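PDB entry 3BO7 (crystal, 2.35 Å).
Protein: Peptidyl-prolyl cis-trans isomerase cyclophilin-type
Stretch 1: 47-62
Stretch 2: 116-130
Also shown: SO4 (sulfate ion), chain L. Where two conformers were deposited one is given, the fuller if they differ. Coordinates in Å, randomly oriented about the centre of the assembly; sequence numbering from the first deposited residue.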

# COMPACT_ATOMS: atom_id res chain seq x y z
N ILE A 47 -6.22 -8.68 1.46
CA ILE A 47 -6.11 -8.48 2.90
C ILE A 47 -4.85 -7.69 3.28
O ILE A 47 -4.01 -7.40 2.43
CB ILE A 47 -6.12 -9.83 3.67
CG1 ILE A 47 -5.06 -10.79 3.11
CG2 ILE A 47 -7.52 -10.46 3.65
CD1 ILE A 47 -4.85 -12.02 3.98
N PHE A 48 -4.76 -7.33 4.55
CA PHE A 48 -3.51 -6.84 5.12
C PHE A 48 -2.89 -8.00 5.90
O PHE A 48 -3.27 -8.28 7.04
CB PHE A 48 -3.75 -5.60 6.00
CG PHE A 48 -4.05 -4.36 5.21
CD1 PHE A 48 -3.05 -3.44 4.92
CD2 PHE A 48 -5.34 -4.11 4.74
CE1 PHE A 48 -3.32 -2.28 4.19
CE2 PHE A 48 -5.63 -2.96 4.00
CZ PHE A 48 -4.61 -2.04 3.73
N HIS A 49 -1.93 -8.68 5.24
CA HIS A 49 -1.48 -10.03 5.62
C HIS A 49 -0.23 -10.06 6.49
O HIS A 49 0.18 -11.11 6.93
CB HIS A 49 -1.21 -10.85 4.36
CG HIS A 49 0.02 -10.43 3.63
ND1 HIS A 49 0.03 -9.41 2.71
CD2 HIS A 49 1.30 -10.88 3.71
CE1 HIS A 49 1.26 -9.25 2.24
NE2 HIS A 49 2.04 -10.13 2.83
N ARG A 50 0.40 -8.91 6.68
CA ARG A 50 1.57 -8.83 7.53
C ARG A 50 1.52 -7.53 8.33
O ARG A 50 1.40 -6.44 7.76
CB ARG A 50 2.86 -8.97 6.72
CG ARG A 50 4.14 -8.87 7.55
CD ARG A 50 5.37 -9.38 6.81
NE ARG A 50 6.60 -8.95 7.45
CZ ARG A 50 7.33 -7.89 7.07
NH1 ARG A 50 6.96 -7.16 6.03
NH2 ARG A 50 8.43 -7.57 7.73
N CYS A 51 1.59 -7.65 9.65
CA CYS A 51 1.35 -6.54 10.56
C CYS A 51 2.31 -6.62 11.73
O CYS A 51 2.24 -7.56 12.55
CB CYS A 51 -0.11 -6.55 11.04
SG CYS A 51 -0.58 -5.19 12.14
N ILE A 52 3.22 -5.65 11.81
CA ILE A 52 4.21 -5.60 12.88
C ILE A 52 4.11 -4.29 13.67
O ILE A 52 4.38 -3.21 13.14
CB ILE A 52 5.65 -5.84 12.33
CG1 ILE A 52 5.72 -7.24 11.67
CG2 ILE A 52 6.69 -5.70 13.45
CD1 ILE A 52 6.97 -7.52 10.86
N ARG A 53 3.68 -4.43 14.92
CA ARG A 53 3.58 -3.32 15.88
C ARG A 53 4.84 -2.47 15.82
O ARG A 53 5.96 -3.00 15.76
CB ARG A 53 3.39 -3.87 17.30
CG ARG A 53 3.33 -2.81 18.42
CD ARG A 53 3.41 -3.47 19.79
NE ARG A 53 3.36 -2.51 20.89
CZ ARG A 53 4.42 -2.11 21.59
NH1 ARG A 53 5.63 -2.59 21.32
NH2 ARG A 53 4.28 -1.23 22.58
N ASN A 54 4.66 -1.15 15.83
CA ASN A 54 5.77 -0.18 15.78
C ASN A 54 6.59 -0.18 14.48
O ASN A 54 7.72 0.32 14.45
CB ASN A 54 6.71 -0.37 16.98
CG ASN A 54 6.10 0.13 18.27
OD1 ASN A 54 6.24 -0.50 19.32
ND2 ASN A 54 5.42 1.27 18.21
N PHE A 55 6.02 -0.73 13.42
CA PHE A 55 6.70 -0.77 12.14
C PHE A 55 5.73 -0.43 11.01
O PHE A 55 5.68 0.73 10.59
CB PHE A 55 7.42 -2.13 11.96
CG PHE A 55 8.13 -2.28 10.63
CD1 PHE A 55 8.73 -1.18 10.00
CD2 PHE A 55 8.23 -3.53 10.03
CE1 PHE A 55 9.37 -1.32 8.79
CE2 PHE A 55 8.88 -3.68 8.81
CZ PHE A 55 9.44 -2.58 8.19
N MET A 56 4.97 -1.40 10.54
CA MET A 56 4.05 -1.19 9.41
C MET A 56 3.04 -2.33 9.29
O MET A 56 3.17 -3.36 9.94
CB MET A 56 4.83 -1.03 8.10
CG MET A 56 5.75 -2.22 7.77
SD MET A 56 4.92 -3.52 6.86
CE MET A 56 5.23 -4.94 7.92
N ILE A 57 2.04 -2.10 8.44
CA ILE A 57 1.13 -3.14 7.99
C ILE A 57 1.24 -3.21 6.47
O ILE A 57 1.38 -2.18 5.80
CB ILE A 57 -0.34 -2.88 8.47
CG1 ILE A 57 -1.21 -4.12 8.25
CG2 ILE A 57 -0.94 -1.61 7.85
CD1 ILE A 57 -2.56 -4.07 8.98
N GLN A 58 1.20 -4.43 5.93
CA GLN A 58 1.48 -4.70 4.53
C GLN A 58 0.28 -5.35 3.84
O GLN A 58 -0.34 -6.25 4.41
CB GLN A 58 2.71 -5.61 4.42
CG GLN A 58 3.22 -5.86 3.01
CD GLN A 58 4.40 -6.83 2.97
OE1 GLN A 58 5.01 -7.14 4.00
NE2 GLN A 58 4.72 -7.31 1.77
N GLY A 59 -0.04 -4.89 2.63
CA GLY A 59 -1.16 -5.43 1.84
C GLY A 59 -0.88 -5.49 0.34
O GLY A 59 0.26 -5.37 -0.09
N GLY A 60 -1.93 -5.71 -0.45
CA GLY A 60 -1.85 -5.65 -1.91
C GLY A 60 -1.44 -6.92 -2.65
O GLY A 60 -1.19 -6.87 -3.86
N ARG A 61 -1.36 -8.04 -1.94
CA ARG A 61 -0.94 -9.29 -2.55
C ARG A 61 -2.10 -10.04 -3.22
O ARG A 61 -2.99 -10.55 -2.54
CB ARG A 61 -0.23 -10.19 -1.52
CG ARG A 61 0.37 -11.44 -2.15
CD ARG A 61 1.51 -12.05 -1.34
NE ARG A 61 2.00 -13.25 -2.02
CZ ARG A 61 2.97 -13.27 -2.93
NH1 ARG A 61 3.59 -12.14 -3.27
NH2 ARG A 61 3.33 -14.42 -3.49
N ALA A 62 -2.08 -10.09 -4.55
CA ALA A 62 -3.11 -10.79 -5.33
C ALA A 62 -3.26 -12.26 -4.93
O ALA A 62 -4.39 -12.77 -4.83
CB ALA A 62 -2.81 -10.67 -6.81
N LEU A 116 5.25 -4.16 -8.07
CA LEU A 116 4.05 -4.68 -8.69
C LEU A 116 2.81 -4.06 -8.06
O LEU A 116 2.33 -3.03 -8.54
CB LEU A 116 4.04 -6.22 -8.64
CG LEU A 116 5.03 -6.94 -9.58
CD1 LEU A 116 4.94 -8.45 -9.41
CD2 LEU A 116 4.80 -6.55 -11.04
N SER A 117 2.31 -4.67 -6.98
CA SER A 117 1.09 -4.21 -6.33
C SER A 117 1.11 -4.16 -4.79
O SER A 117 0.24 -3.55 -4.18
CB SER A 117 -0.10 -5.03 -6.81
OG SER A 117 -0.15 -6.29 -6.17
N GLU A 118 2.08 -4.82 -4.17
CA GLU A 118 2.16 -4.87 -2.71
C GLU A 118 2.69 -3.58 -2.12
O GLU A 118 3.64 -2.99 -2.65
CB GLU A 118 3.00 -6.06 -2.23
CG GLU A 118 2.23 -7.34 -2.20
CD GLU A 118 2.98 -8.47 -1.50
OE1 GLU A 118 3.24 -8.38 -0.27
OE2 GLU A 118 3.29 -9.47 -2.19
N PHE A 119 2.09 -3.16 -1.01
CA PHE A 119 2.42 -1.89 -0.41
C PHE A 119 2.38 -2.01 1.10
O PHE A 119 1.89 -2.99 1.63
CB PHE A 119 1.45 -0.81 -0.91
CG PHE A 119 0.01 -1.12 -0.59
CD1 PHE A 119 -0.56 -0.69 0.62
CD2 PHE A 119 -0.76 -1.87 -1.47
CE1 PHE A 119 -1.87 -0.99 0.93
CE2 PHE A 119 -2.08 -2.19 -1.16
CZ PHE A 119 -2.64 -1.74 0.03
N PHE A 120 2.89 -0.99 1.78
CA PHE A 120 2.77 -0.91 3.23
C PHE A 120 2.43 0.49 3.70
O PHE A 120 2.67 1.48 3.00
CB PHE A 120 4.02 -1.44 3.94
CG PHE A 120 5.30 -0.73 3.59
CD1 PHE A 120 5.90 0.13 4.51
CD2 PHE A 120 5.94 -0.97 2.38
CE1 PHE A 120 7.11 0.76 4.21
CE2 PHE A 120 7.13 -0.34 2.07
CZ PHE A 120 7.73 0.53 2.99
N ILE A 121 1.84 0.56 4.88
CA ILE A 121 1.63 1.84 5.53
C ILE A 121 2.34 1.80 6.87
O ILE A 121 2.18 0.86 7.66
CB ILE A 121 0.12 2.17 5.68
CG1 ILE A 121 -0.58 2.01 4.33
CG2 ILE A 121 -0.05 3.60 6.19
CD1 ILE A 121 -2.09 2.10 4.37
N THR A 122 3.16 2.82 7.12
CA THR A 122 3.97 2.85 8.33
C THR A 122 3.14 3.12 9.58
O THR A 122 2.16 3.87 9.53
CB THR A 122 5.10 3.90 8.25
OG1 THR A 122 4.56 5.22 8.39
CG2 THR A 122 5.86 3.78 6.93
N PHE A 123 3.52 2.49 10.69
CA PHE A 123 3.03 2.86 12.01
C PHE A 123 3.97 3.89 12.65
O PHE A 123 3.53 4.74 13.44
CB PHE A 123 2.89 1.62 12.92
CG PHE A 123 1.83 0.63 12.45
CD1 PHE A 123 0.56 1.06 12.06
CD2 PHE A 123 2.09 -0.73 12.45
CE1 PHE A 123 -0.41 0.15 11.65
CE2 PHE A 123 1.12 -1.64 12.05
CZ PHE A 123 -0.13 -1.20 11.64
N LYS A 124 5.26 3.80 12.31
CA LYS A 124 6.25 4.77 12.76
C LYS A 124 7.43 4.83 11.80
O LYS A 124 7.48 4.09 10.82
CB LYS A 124 6.74 4.47 14.19
CG LYS A 124 7.53 5.62 14.84
CD LYS A 124 6.82 6.99 14.70
CE LYS A 124 7.80 8.15 14.86
NZ LYS A 124 7.15 9.46 14.62
N SER A 125 8.35 5.76 12.05
CA SER A 125 9.52 5.93 11.22
C SER A 125 10.28 4.63 10.99
O SER A 125 10.40 3.80 11.89
CB SER A 125 10.44 6.97 11.85
OG SER A 125 9.80 8.22 11.82
N CYS A 126 10.77 4.48 9.77
CA CYS A 126 11.59 3.35 9.35
C CYS A 126 12.43 3.82 8.17
O CYS A 126 12.33 3.30 7.07
CB CYS A 126 10.72 2.13 8.96
SG CYS A 126 9.25 2.53 7.98
N GLU A 127 13.26 4.82 8.44
CA GLU A 127 14.01 5.51 7.40
C GLU A 127 15.20 4.73 6.82
O GLU A 127 15.85 5.17 5.87
CB GLU A 127 14.42 6.92 7.86
CG GLU A 127 13.25 7.88 7.93
CD GLU A 127 13.68 9.33 8.12
OE1 GLU A 127 13.57 9.83 9.26
OE2 GLU A 127 14.15 9.96 7.15
N HIS A 128 15.49 3.56 7.40
CA HIS A 128 16.43 2.62 6.78
C HIS A 128 15.86 2.11 5.44
O HIS A 128 16.59 1.52 4.63
CB HIS A 128 16.78 1.46 7.73
CG HIS A 128 15.59 0.66 8.17
ND1 HIS A 128 14.76 1.06 9.21
CD2 HIS A 128 15.08 -0.51 7.71
CE1 HIS A 128 13.80 0.17 9.37
NE2 HIS A 128 13.96 -0.79 8.47
N LEU A 129 14.57 2.35 5.21
CA LEU A 129 13.89 1.97 3.96
C LEU A 129 13.97 3.05 2.87
O LEU A 129 13.65 2.78 1.71
CB LEU A 129 12.44 1.52 4.21
CG LEU A 129 12.24 0.41 5.25
CD1 LEU A 129 10.78 0.03 5.41
CD2 LEU A 129 13.08 -0.82 4.91
N ASN A 130 14.41 4.25 3.24
CA ASN A 130 14.60 5.32 2.28
C ASN A 130 15.50 4.87 1.12
O ASN A 130 16.51 4.21 1.33
CB ASN A 130 15.19 6.58 2.93
CG ASN A 130 14.27 7.19 3.98
OD1 ASN A 130 13.09 6.85 4.09
ND2 ASN A 130 14.82 8.12 4.76
S SO4 L . 1.46 -17.09 -1.51
O1 SO4 L . 1.19 -15.69 -1.16
O2 SO4 L . 0.75 -17.96 -0.58
O3 SO4 L . 1.05 -17.39 -2.87
O4 SO4 L . 2.90 -17.31 -1.39
O HOH W 1 4.45 -10.69 0.54

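Stretch 2 meets stretch 1 as an antiparallel strand pair, 119-122 against 56-59, flanked by side-chain contacts at both ends. Ser117 opens the contact: its OG donates a short hydrogen bond to Gly60 O (2.6 Å). The Glu118 carboxylate uses both oxygens: OE2 for Arg61, OE1 for Gln58 and water 1. Glu118 OE2 forms a salt bridge with Arg61 NH1 (2.9 Å), whose nearly linear N-H...O angle marks a well-directed bond, while Glu118 OE1 accepts a weak hydrogen bond from Gln58 NE2 (2.7 Å, 123°) and one donated by water 1 (2.7 Å from the water oxygen to Glu118 OE1). The same guanidinium, through Arg61 NE, binds sulfate O1 at 2.7 Å.

At Phe119 the ladder begins. Phe119 N donates to Gly59 O (3.0 Å) and Phe119 O accepts from Gly59 N (2.9 Å), and the Phe119 ring, in the p rotamer, folds over Gly59 and approaches Gly60 CA through CE2 (3.5 Å). A side chain at Gly60 would have no room, since an ideal CB would lie 2.4 Å from Ser117 O and 2.8 Å from Phe119 CD2; the positive phi also favours glycine. Phe119 CE1 also touches Phe48 CE1 (3.8 Å), the two ring planes nearly perpendicular.

Phe120 lies opposite Gln58 in a non-hydrogen-bonded pair and packs its CB against Met56 SD (3.7 Å). Ile121 restores the hydrogen-bonded register, with Ile121 N to Ile57 O at 2.9 Å and Ile57 N to Ile121 O at 3.1 Å. Beyond Thr122, which faces Met56, Phe123 N extends the pattern by donating to Phe55 O (2.8 Å). The CA-to-CB bond of Phe123 points toward stretch 1, and its ring packs there: Phe123 CZ meets Ile57 CB (3.6 Å) and the ring edge receives Cys51 SG, 3.9 Å from Phe123 CE2. Finally, Cys126 CB and Leu129 CD1 lie at the edge of the Phe55 ring, 3.7 and 3.9 Å from Phe55 CE1, closing the apolar end of the contact.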